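Local coordinates for protein trehalose-6-phosphate phosphatase (Neosartorya fumigata, PDB 5DXL) that belongs to the trehalose-phosphatase family of the HAD clan, phosphatases that carry a Rossmann-like core domain together with a smaller cap domain, at residues A[237-242]-A[252-257]; A[23-28]-A[211-216]; A[29-34]-A[261-266]. All blocks are in the same frame, centred on the assembly; numbering follows the deposited sequence.

Contacts 1 and 2 belong to the same mixed sheet, in its parallel part, and contact 3 packs a helix against the loop that leaves it. Contact 2 pairs two inner strands near the centre of the chain; its ladder is regular and both of its faces are apolar. Strand 211-216 also pairs with strand 238-243, which carries the ladder on to contact 1 at the sheet's border, where the strands twist strongly and two waters take part. Contact 3 is just as buried but joined by apolar side chains, without polar bonds between loop and helix. Its helix follows the edge strand of contact 1, so Leu256 packs on Val262 and Thr265, while Thr30 lies against Gly216 of contact 2.

Contact 1: A[237-242]-A[252-257]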
loop_
_atom_site.group_PDB
_atom_site.type_symbol
_atom_site.label_atom_id
_atom_site.label_comp_id
_atom_site.label_asym_id
_atom_site.label_seq_id
_atom_site.Cartn_x
_atom_site.Cartn_y
_atom_site.Cartn_z
ATOM N N HIS A 237 -14.837 13.823 4.388
ATOM C CA HIS A 237 -13.522 14.284 3.931
ATOM C C HIS A 237 -12.698 13.136 3.344
ATOM O O HIS A 237 -11.655 13.366 2.726
ATOM C CB HIS A 237 -12.725 14.915 5.078
ATOM C CG HIS A 237 -13.285 16.211 5.579
ATOM N ND1 HIS A 237 -14.465 16.746 5.114
ATOM C CD2 HIS A 237 -12.807 17.086 6.493
ATOM C CE1 HIS A 237 -14.697 17.895 5.726
ATOM N NE2 HIS A 237 -13.707 18.122 6.571
ATOM N N VAL A 238 -13.154 11.908 3.558
ATOM C CA VAL A 238 -12.370 10.722 3.211
ATOM C C VAL A 238 -13.090 9.864 2.188
ATOM O O VAL A 238 -14.253 9.513 2.373
ATOM C CB VAL A 238 -12.066 9.862 4.453
ATOM C CG1 VAL A 238 -11.331 8.585 4.064
ATOM C CG2 VAL A 238 -11.263 10.656 5.465
ATOM N N PHE A 239 -12.391 9.531 1.104
ATOM C CA PHE A 239 -12.924 8.684 0.054
ATOM C C PHE A 239 -12.011 7.479 -0.115
ATOM O O PHE A 239 -11.003 7.543 -0.841
ATOM C CB PHE A 239 -13.051 9.456 -1.269
ATOM C CG PHE A 239 -13.910 10.688 -1.169
ATOM C CD1 PHE A 239 -13.377 11.882 -0.708
ATOM C CD2 PHE A 239 -15.238 10.651 -1.552
ATOM C CE1 PHE A 239 -14.164 13.020 -0.615
ATOM C CE2 PHE A 239 -16.031 11.788 -1.469
ATOM C CZ PHE A 239 -15.487 12.973 -0.995
ATOM N N SER A 240 -12.365 6.394 0.565
ATOM C CA SER A 240 -11.705 5.103 0.393
ATOM C C SER A 240 -12.424 4.364 -0.721
ATOM O O SER A 240 -13.631 4.107 -0.639
ATOM C CB SER A 240 -11.726 4.280 1.681
ATOM O OG SER A 240 -10.862 4.841 2.666
ATOM N N VAL A 241 -11.676 4.045 -1.770
ATOM C CA VAL A 241 -12.268 3.545 -3.000
ATOM C C VAL A 241 -11.547 2.297 -3.469
ATOM O O VAL A 241 -10.353 2.339 -3.744
ATOM C CB VAL A 241 -12.196 4.603 -4.123
ATOM C CG1 VAL A 241 -12.982 4.141 -5.351
ATOM C CG2 VAL A 241 -12.694 5.968 -3.652
ATOM N N THR A 242 -12.260 1.180 -3.555
ATOM C CA THR A 242 -11.667 -0.025 -4.128
ATOM C C THR A 242 -11.863 -0.041 -5.636
ATOM O O THR A 242 -12.803 0.556 -6.158
ATOM C CB THR A 242 -12.263 -1.317 -3.515
ATOM O OG1 THR A 242 -11.462 -2.438 -3.909
ATOM C CG2 THR A 242 -13.725 -1.543 -3.964
ATOM N N ALA A 252 -13.626 -0.411 1.787
ATOM C CA ALA A 252 -13.853 0.869 1.124
ATOM C C ALA A 252 -15.328 1.249 1.186
ATOM O O ALA A 252 -16.177 0.400 1.466
ATOM C CB ALA A 252 -13.393 0.805 -0.337
ATOM N N SER A 253 -15.613 2.521 0.917
ATOM C CA SER A 253 -16.985 3.042 0.900
ATOM C C SER A 253 -17.517 3.185 -0.524
ATOM O O SER A 253 -18.712 3.382 -0.732
ATOM C CB SER A 253 -17.053 4.398 1.609
ATOM O OG SER A 253 -16.641 4.284 2.959
ATOM N N TRP A 254 -16.616 3.102 -1.495
ATOM C CA TRP A 254 -16.930 3.349 -2.893
ATOM C C TRP A 254 -16.147 2.393 -3.765
ATOM O O TRP A 254 -15.182 1.797 -3.299
ATOM C CB TRP A 254 -16.542 4.768 -3.315
ATOM C CG TRP A 254 -16.987 5.886 -2.426
ATOM C CD1 TRP A 254 -16.278 6.467 -1.413
ATOM C CD2 TRP A 254 -18.225 6.597 -2.512
ATOM N NE1 TRP A 254 -17.005 7.499 -0.856
ATOM C CE2 TRP A 254 -18.208 7.587 -1.507
ATOM C CE3 TRP A 254 -19.356 6.477 -3.329
ATOM C CZ2 TRP A 254 -19.273 8.461 -1.305
ATOM C CZ3 TRP A 254 -20.406 7.349 -3.134
ATOM C CH2 TRP A 254 -20.361 8.324 -2.128
ATOM N N HIS A 255 -16.522 2.279 -5.038
ATOM C CA HIS A 255 -15.670 1.577 -5.991
ATOM C C HIS A 255 -15.541 2.368 -7.286
ATOM O O HIS A 255 -16.369 3.238 -7.579
ATOM C CB HIS A 255 -16.209 0.168 -6.301
ATOM C CG HIS A 255 -17.454 0.186 -7.130
ATOM N ND1 HIS A 255 -18.713 0.323 -6.580
ATOM C CD2 HIS A 255 -17.627 0.140 -8.471
ATOM C CE1 HIS A 255 -19.609 0.349 -7.554
ATOM N NE2 HIS A 255 -18.976 0.242 -8.709
ATOM N N LEU A 256 -14.487 2.074 -8.039
ATOM C CA LEU A 256 -14.384 2.413 -9.460
ATOM C C LEU A 256 -14.125 1.093 -10.185
ATOM O O LEU A 256 -13.407 0.237 -9.668
ATOM C CB LEU A 256 -13.262 3.423 -9.719
ATOM C CG LEU A 256 -13.526 4.847 -9.229
ATOM C CD1 LEU A 256 -12.258 5.709 -9.325
ATOM C CD2 LEU A 256 -14.654 5.476 -10.035
ATOM N N LEU A 257 -14.713 0.896 -11.361
ATOM C CA LEU A 257 -14.681 -0.442 -11.949
ATOM C C LEU A 257 -13.302 -0.856 -12.460
ATOM O O LEU A 257 -12.900 -2.019 -12.303
ATOM C CB LEU A 257 -15.709 -0.542 -13.086
ATOM C CG LEU A 257 -17.170 -0.515 -12.658
ATOM C CD1 LEU A 257 -18.046 -0.491 -13.897
ATOM C CD2 LEU A 257 -17.530 -1.709 -11.769
HETATM O O HOH W 1 -14.629 6.524 2.479
HETATM O O HOH W 2 -16.783 9.350 1.334
#
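Strand pairing in parallel, at the border of the main sheet, joins Val241 and Thr242 to Trp254 and His255. Thr242 supplies both of its backbone groups: its N-H goes to Trp254 O (3.0 Å), and its O receives Leu256 N (2.9 Å). Two residues earlier, Ser240 O takes two donors, Ser253 N at 3.0 Å and Trp254 N, a longer and more bent bond of 3.3 Å. This sharing marks the point where the chain of Ala252 and Ser253 turns into the strand. Ala252 CB sits 3.4 Å from Thr242 N and touches Phe225 of helix 222-229; the small methyl suits so close a place against the backbone.

Strand 254-256 is the outermost of the parallel strands in this Rossmann-like HAD core. It follows strand 238-242 through a short connection without a helix, and the directions of the two differ by 48°.

Val241 and Trp254 put their side chains on one face of the sheet. There Val241 CG2 touches Trp254 CB, while CG1, anti to the backbone N (chi1 -173°), reaches Leu256 CG (4.0 Å); the two branches thus touch different residues of the neighbouring strand. The indole of Trp254 runs beside the ring of Phe239, pointing the same way. The planes are nearly parallel but hardly overlap, and the closest atoms are Phe239 CD2 and Trp254 NE1 (3.7 Å). The indole N-H is satisfied in the ring plane by a water, 2.9 Å from NE1, which in turn donates to Val238 O. A second water bridges Val238 O, Ser240 N and Ser253 OG, a polar side chain suited to this exposed position. On the other face, Thr242 CG2 lies against His255 CB, while Thr242 OG1 turns to Lys248 and His255 ND1 to Thr3.

Contact 2: A[23-28]-A[211-216]; sequences FMFDYD and FVLCLG
With Phe23 CG anti to its carbonyl carbon (chi1 -66°) and Phe211 CG anti to its backbone N (chi1 177°), the two rings come together. They cross obliquely, with Phe23 CZ 3.5 Å from Phe211 CE2. The setting is the middle of the parallel sheet of the HAD core. Strand 23-25 runs almost exactly parallel to 211-216, and the chain runs on through Asp26-Tyr27-Asp28, which matches the DxD motif of the superfamily; Asp26 OD1 forms a salt bridge with Lys190, and the carboxylate lies close to Asp217, Asp218 and Asp221.

Leu213 CD2 fits near the plane of the Phe23 ring, at its edge, 3.8 Å from CE1. Phe25 and Leu215 lie side by side further along the same face, with Phe25 CE1 3.6 Å from Leu215 CD1. Each ring of one strand is paired with a leucine of the other, apolar groups that need no polar partners in this buried layer. Helix 222-229 covers the other face through Leu228, which touches both Met24 and Cys214. There the flexible side chain of Met24, modelled as selenomethionine, bends at its third torsion, and its CE methyl reaches Val212 CG1 (4.1 Å) across the strands.

The three backbone bonds are nearly straight. Met24 N bonds to Leu213 O and Leu215 N to Met24 O, and the last rung is Asp26 N to Leu215 O, 3.0 Å long, with 170° at the hydrogen.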
loop_
_atom_site.group_PDB
_atom_site.type_symbol
_atom_site.label_atom_id
_atom_site.label_comp_id
_atom_site.label_asym_id
_atom_site.label_seq_id
_atom_site.Cartn_x
_atom_site.Cartn_y
_atom_site.Cartn_z
ATOM N N PHE A 23 -3.519 12.080 -1.367
ATOM C CA PHE A 23 -3.823 10.983 -2.296
ATOM C C PHE A 23 -2.926 9.791 -2.007
ATOM O O PHE A 23 -1.709 9.947 -1.880
ATOM C CB PHE A 23 -3.614 11.425 -3.748
ATOM C CG PHE A 23 -4.573 12.487 -4.213
ATOM C CD1 PHE A 23 -5.726 12.144 -4.891
ATOM C CD2 PHE A 23 -4.301 13.835 -3.998
ATOM C CE1 PHE A 23 -6.609 13.122 -5.333
ATOM C CE2 PHE A 23 -5.186 14.815 -4.431
ATOM C CZ PHE A 23 -6.327 14.464 -5.109
HETATM N N MSE A 24 -3.506 8.602 -1.875
HETATM C CA MSE A 24 -2.712 7.395 -1.708
HETATM C C MSE A 24 -3.200 6.361 -2.718
HETATM O O MSE A 24 -4.344 5.904 -2.639
HETATM C CB MSE A 24 -2.816 6.881 -0.261
HETATM C CG MSE A 24 -2.276 7.894 0.748
HETATM SE SE MSE A 24 -2.387 7.358 2.641
HETATM C CE MSE A 24 -4.307 7.300 2.857
ATOM N N PHE A 25 -2.334 6.014 -3.667
ATOM C CA PHE A 25 -2.681 5.091 -4.748
ATOM C C PHE A 25 -1.818 3.847 -4.743
ATOM O O PHE A 25 -0.596 3.964 -4.750
ATOM C CB PHE A 25 -2.459 5.745 -6.122
ATOM C CG PHE A 25 -3.149 7.066 -6.314
ATOM C CD1 PHE A 25 -4.435 7.291 -5.849
ATOM C CD2 PHE A 25 -2.502 8.077 -6.981
ATOM C CE1 PHE A 25 -5.059 8.526 -6.063
ATOM C CE2 PHE A 25 -3.122 9.307 -7.215
ATOM C CZ PHE A 25 -4.394 9.526 -6.766
ATOM N N ASP A 26 -2.433 2.667 -4.782
ATOM C CA ASP A 26 -1.705 1.493 -5.243
ATOM C C ASP A 26 -1.411 1.740 -6.726
ATOM O O ASP A 26 -2.059 2.578 -7.357
ATOM C CB ASP A 26 -2.531 0.215 -5.006
ATOM C CG ASP A 26 -1.713 -1.076 -5.125
ATOM O OD1 ASP A 26 -0.513 -1.041 -5.427
ATOM O OD2 ASP A 26 -2.302 -2.151 -4.896
ATOM N N TYR A 27 -0.420 1.043 -7.280
ATOM C CA TYR A 27 -0.091 1.242 -8.687
ATOM C C TYR A 27 -0.699 0.125 -9.559
ATOM O O TYR A 27 -1.692 0.345 -10.253
ATOM C CB TYR A 27 1.435 1.332 -8.894
ATOM C CG TYR A 27 1.772 1.452 -10.351
ATOM C CD1 TYR A 27 1.402 2.586 -11.063
ATOM C CD2 TYR A 27 2.405 0.419 -11.026
ATOM C CE1 TYR A 27 1.664 2.701 -12.416
ATOM C CE2 TYR A 27 2.673 0.521 -12.388
ATOM C CZ TYR A 27 2.295 1.661 -13.070
ATOM O OH TYR A 27 2.556 1.777 -14.413
ATOM N N ASP A 28 -0.110 -1.063 -9.523
ATOM C CA ASP A 28 -0.624 -2.163 -10.338
ATOM C C ASP A 28 -2.062 -2.504 -9.986
ATOM O O ASP A 28 -2.420 -2.557 -8.816
ATOM C CB ASP A 28 0.254 -3.405 -10.170
ATOM C CG ASP A 28 1.609 -3.231 -10.807
ATOM O OD1 ASP A 28 1.678 -3.256 -12.056
ATOM O OD2 ASP A 28 2.598 -3.043 -10.075
ATOM N N PHE A 211 -9.337 16.577 2.474
ATOM C CA PHE A 211 -9.667 15.688 1.363
ATOM C C PHE A 211 -8.653 14.560 1.345
ATOM O O PHE A 211 -7.449 14.805 1.293
ATOM C CB PHE A 211 -9.665 16.457 0.040
ATOM C CG PHE A 211 -9.925 15.609 -1.184
ATOM C CD1 PHE A 211 -11.189 15.544 -1.749
ATOM C CD2 PHE A 211 -8.885 14.908 -1.790
ATOM C CE1 PHE A 211 -11.424 14.787 -2.891
ATOM C CE2 PHE A 211 -9.114 14.149 -2.935
ATOM C CZ PHE A 211 -10.372 14.091 -3.487
ATOM N N VAL A 212 -9.143 13.326 1.398
ATOM C CA VAL A 212 -8.290 12.145 1.267
ATOM C C VAL A 212 -8.910 11.225 0.234
ATOM O O VAL A 212 -10.077 10.864 0.352
ATOM C CB VAL A 212 -8.130 11.374 2.592
ATOM C CG1 VAL A 212 -7.219 10.176 2.397
ATOM C CG2 VAL A 212 -7.589 12.295 3.680
ATOM N N LEU A 213 -8.147 10.884 -0.799
ATOM C CA LEU A 213 -8.586 9.883 -1.770
ATOM C C LEU A 213 -7.610 8.731 -1.744
ATOM O O LEU A 213 -6.410 8.910 -1.986
ATOM C CB LEU A 213 -8.670 10.471 -3.176
ATOM C CG LEU A 213 -9.012 9.482 -4.307
ATOM C CD1 LEU A 213 -10.382 8.828 -4.120
ATOM C CD2 LEU A 213 -8.983 10.209 -5.648
ATOM N N CYS A 214 -8.125 7.547 -1.440
ATOM C CA CYS A 214 -7.295 6.368 -1.280
ATOM C C CYS A 214 -7.833 5.276 -2.177
ATOM O O CYS A 214 -8.991 4.890 -2.042
ATOM C CB CYS A 214 -7.291 5.931 0.180
ATOM S SG CYS A 214 -6.408 4.395 0.540
ATOM N N LEU A 215 -6.992 4.802 -3.093
ATOM C CA LEU A 215 -7.411 3.874 -4.146
ATOM C C LEU A 215 -6.557 2.617 -4.182
ATOM O O LEU A 215 -5.325 2.688 -4.133
ATOM C CB LEU A 215 -7.341 4.565 -5.514
ATOM C CG LEU A 215 -8.500 5.522 -5.825
ATOM C CD1 LEU A 215 -8.037 6.659 -6.734
ATOM C CD2 LEU A 215 -9.596 4.725 -6.511
ATOM N N GLY A 216 -7.214 1.468 -4.307
ATOM C CA GLY A 216 -6.499 0.204 -4.378
ATOM C C GLY A 216 -7.430 -0.916 -4.794
ATOM O O GLY A 216 -8.638 -0.849 -4.552
#

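Contact 3: A[29-34]-A[261-266]; sequences GTLTPI and DVIGTI
Asp261 O, in the helical turn whose Val262 and Ile263 touch Thr30 and Leu31, accepts two donors from Thr265. The backbone N and the hydroxyl approach from opposite faces of the carbonyl plane, and Thr265 OG1 lies 2.9 Å from Asp261 O. Threonine suits this place because its hydroxyl can fold back on the carbonyl of the preceding turn.

Across the contact, Leu31 CD2 makes the main apolar contacts. Leu31 CD2 lies 3.9 Å from both Val262 CG1 and Ile263 CD1, and 4.0 Å from Ile266 CD1. The leucine crosses both Val262 and Ile263 at about a right angle. These residues sit three or four positions apart, or side by side, so they line one side of helix 259-270, and helix 45-56 packs on Ile263 and Ile266 as well. The loop 29-34 follows the Asp-Tyr-Asp sequence, a position consistent with the squiggle region of HAD proteins; Gly29 adopts a positive phi of 76° there.

With Val262 CG1 anti to the backbone N (chi1 176°), its CG2 is anti to the carbonyl carbon and comes to 3.4 Å from Thr30 O, a buried oxygen with no partner in the model. Loop and helix are therefore held by close fit and dispersion, at the price of one unpaired carbonyl.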
loop_
_atom_site.group_PDB
_atom_site.type_symbol
_atom_site.label_atom_id
_atom_site.label_comp_id
_atom_site.label_asym_id
_atom_site.label_seq_id
_atom_site.Cartn_x
_atom_site.Cartn_y
_atom_site.Cartn_z
ATOM N N GLY A 29 -2.889 -2.724 -11.003
ATOM C CA GLY A 29 -4.298 -3.013 -10.783
ATOM C C GLY A 29 -5.175 -1.825 -10.418
ATOM O O GLY A 29 -6.402 -1.952 -10.352
ATOM N N THR A 30 -4.547 -0.675 -10.194
ATOM C CA THR A 30 -5.251 0.497 -9.688
ATOM C C THR A 30 -5.079 1.662 -10.656
ATOM O O THR A 30 -6.065 2.165 -11.188
ATOM C CB THR A 30 -4.744 0.872 -8.273
ATOM O OG1 THR A 30 -4.991 -0.212 -7.376
ATOM C CG2 THR A 30 -5.481 2.111 -7.747
ATOM N N LEU A 31 -3.837 2.058 -10.926
ATOM C CA LEU A 31 -3.558 3.098 -11.911
ATOM C C LEU A 31 -3.356 2.508 -13.302
ATOM O O LEU A 31 -3.420 3.223 -14.301
ATOM C CB LEU A 31 -2.319 3.909 -11.507
ATOM C CG LEU A 31 -2.493 4.771 -10.258
ATOM C CD1 LEU A 31 -1.146 5.289 -9.728
ATOM C CD2 LEU A 31 -3.427 5.930 -10.602
ATOM N N THR A 32 -3.107 1.201 -13.349
ATOM C CA THR A 32 -2.814 0.518 -14.608
ATOM C C THR A 32 -3.368 -0.900 -14.528
ATOM O O THR A 32 -3.477 -1.462 -13.451
ATOM C CB THR A 32 -1.298 0.512 -14.892
ATOM O OG1 THR A 32 -1.056 0.233 -16.280
ATOM C CG2 THR A 32 -0.566 -0.490 -14.004
ATOM N N PRO A 33 -3.750 -1.478 -15.668
ATOM C CA PRO A 33 -4.356 -2.811 -15.604
ATOM C C PRO A 33 -3.427 -3.913 -15.097
ATOM O O PRO A 33 -2.205 -3.816 -15.245
ATOM C CB PRO A 33 -4.750 -3.079 -17.068
ATOM C CG PRO A 33 -4.939 -1.725 -17.653
ATOM C CD PRO A 33 -3.890 -0.860 -16.999
ATOM N N ILE A 34 -4.017 -4.938 -14.482
ATOM C CA ILE A 34 -3.317 -6.177 -14.156
ATOM C C ILE A 34 -2.808 -6.820 -15.436
ATOM O O ILE A 34 -3.561 -6.975 -16.397
ATOM C CB ILE A 34 -4.224 -7.192 -13.437
ATOM C CG1 ILE A 34 -4.729 -6.615 -12.120
ATOM C CG2 ILE A 34 -3.469 -8.494 -13.194
ATOM C CD1 ILE A 34 -3.631 -6.359 -11.169
ATOM N N ASP A 261 -11.154 4.083 -15.205
ATOM C CA ASP A 261 -12.039 4.949 -14.432
ATOM C C ASP A 261 -11.258 5.731 -13.378
ATOM O O ASP A 261 -11.591 6.872 -13.071
ATOM C CB ASP A 261 -13.154 4.122 -13.784
ATOM C CG ASP A 261 -13.963 3.361 -14.809
ATOM O OD1 ASP A 261 -14.420 3.992 -15.787
ATOM O OD2 ASP A 261 -14.092 2.135 -14.662
ATOM N N VAL A 262 -10.227 5.113 -12.818
ATOM C CA VAL A 262 -9.368 5.810 -11.865
ATOM C C VAL A 262 -8.694 6.991 -12.557
ATOM O O VAL A 262 -8.717 8.129 -12.064
ATOM C CB VAL A 262 -8.310 4.863 -11.275
ATOM C CG1 VAL A 262 -7.347 5.636 -10.356
ATOM C CG2 VAL A 262 -8.990 3.725 -10.518
ATOM N N ILE A 263 -8.098 6.726 -13.716
ATOM C CA ILE A 263 -7.406 7.782 -14.442
ATOM C C ILE A 263 -8.393 8.866 -14.861
ATOM O O ILE A 263 -8.093 10.055 -14.738
ATOM C CB ILE A 263 -6.659 7.228 -15.659
ATOM C CG1 ILE A 263 -5.604 6.213 -15.200
ATOM C CG2 ILE A 263 -6.006 8.357 -16.460
ATOM C CD1 ILE A 263 -4.583 6.778 -14.208
ATOM N N GLY A 264 -9.583 8.463 -15.307
ATOM C CA GLY A 264 -10.610 9.434 -15.663
ATOM C C GLY A 264 -11.012 10.322 -14.499
ATOM O O GLY A 264 -11.219 11.530 -14.664
ATOM N N THR A 265 -11.114 9.723 -13.318
ATOM C CA THR A 265 -11.470 10.456 -12.107
ATOM C C THR A 265 -10.387 11.467 -11.725
ATOM O O THR A 265 -10.691 12.626 -11.407
ATOM C CB THR A 265 -11.715 9.497 -10.957
ATOM O OG1 THR A 265 -12.882 8.729 -11.263
ATOM C CG2 THR A 265 -11.958 10.255 -9.668
ATOM N N ILE A 266 -9.128 11.046 -11.773
ATOM C CA ILE A 266 -8.046 11.969 -11.441
ATOM C C ILE A 266 -7.973 13.091 -12.484
ATOM O O ILE A 266 -7.753 14.247 -12.131
ATOM C CB ILE A 266 -6.698 11.236 -11.327
ATOM C CG1 ILE A 266 -6.775 10.202 -10.205
ATOM C CG2 ILE A 266 -5.582 12.227 -11.012
ATOM C CD1 ILE A 266 -5.647 9.190 -10.241
#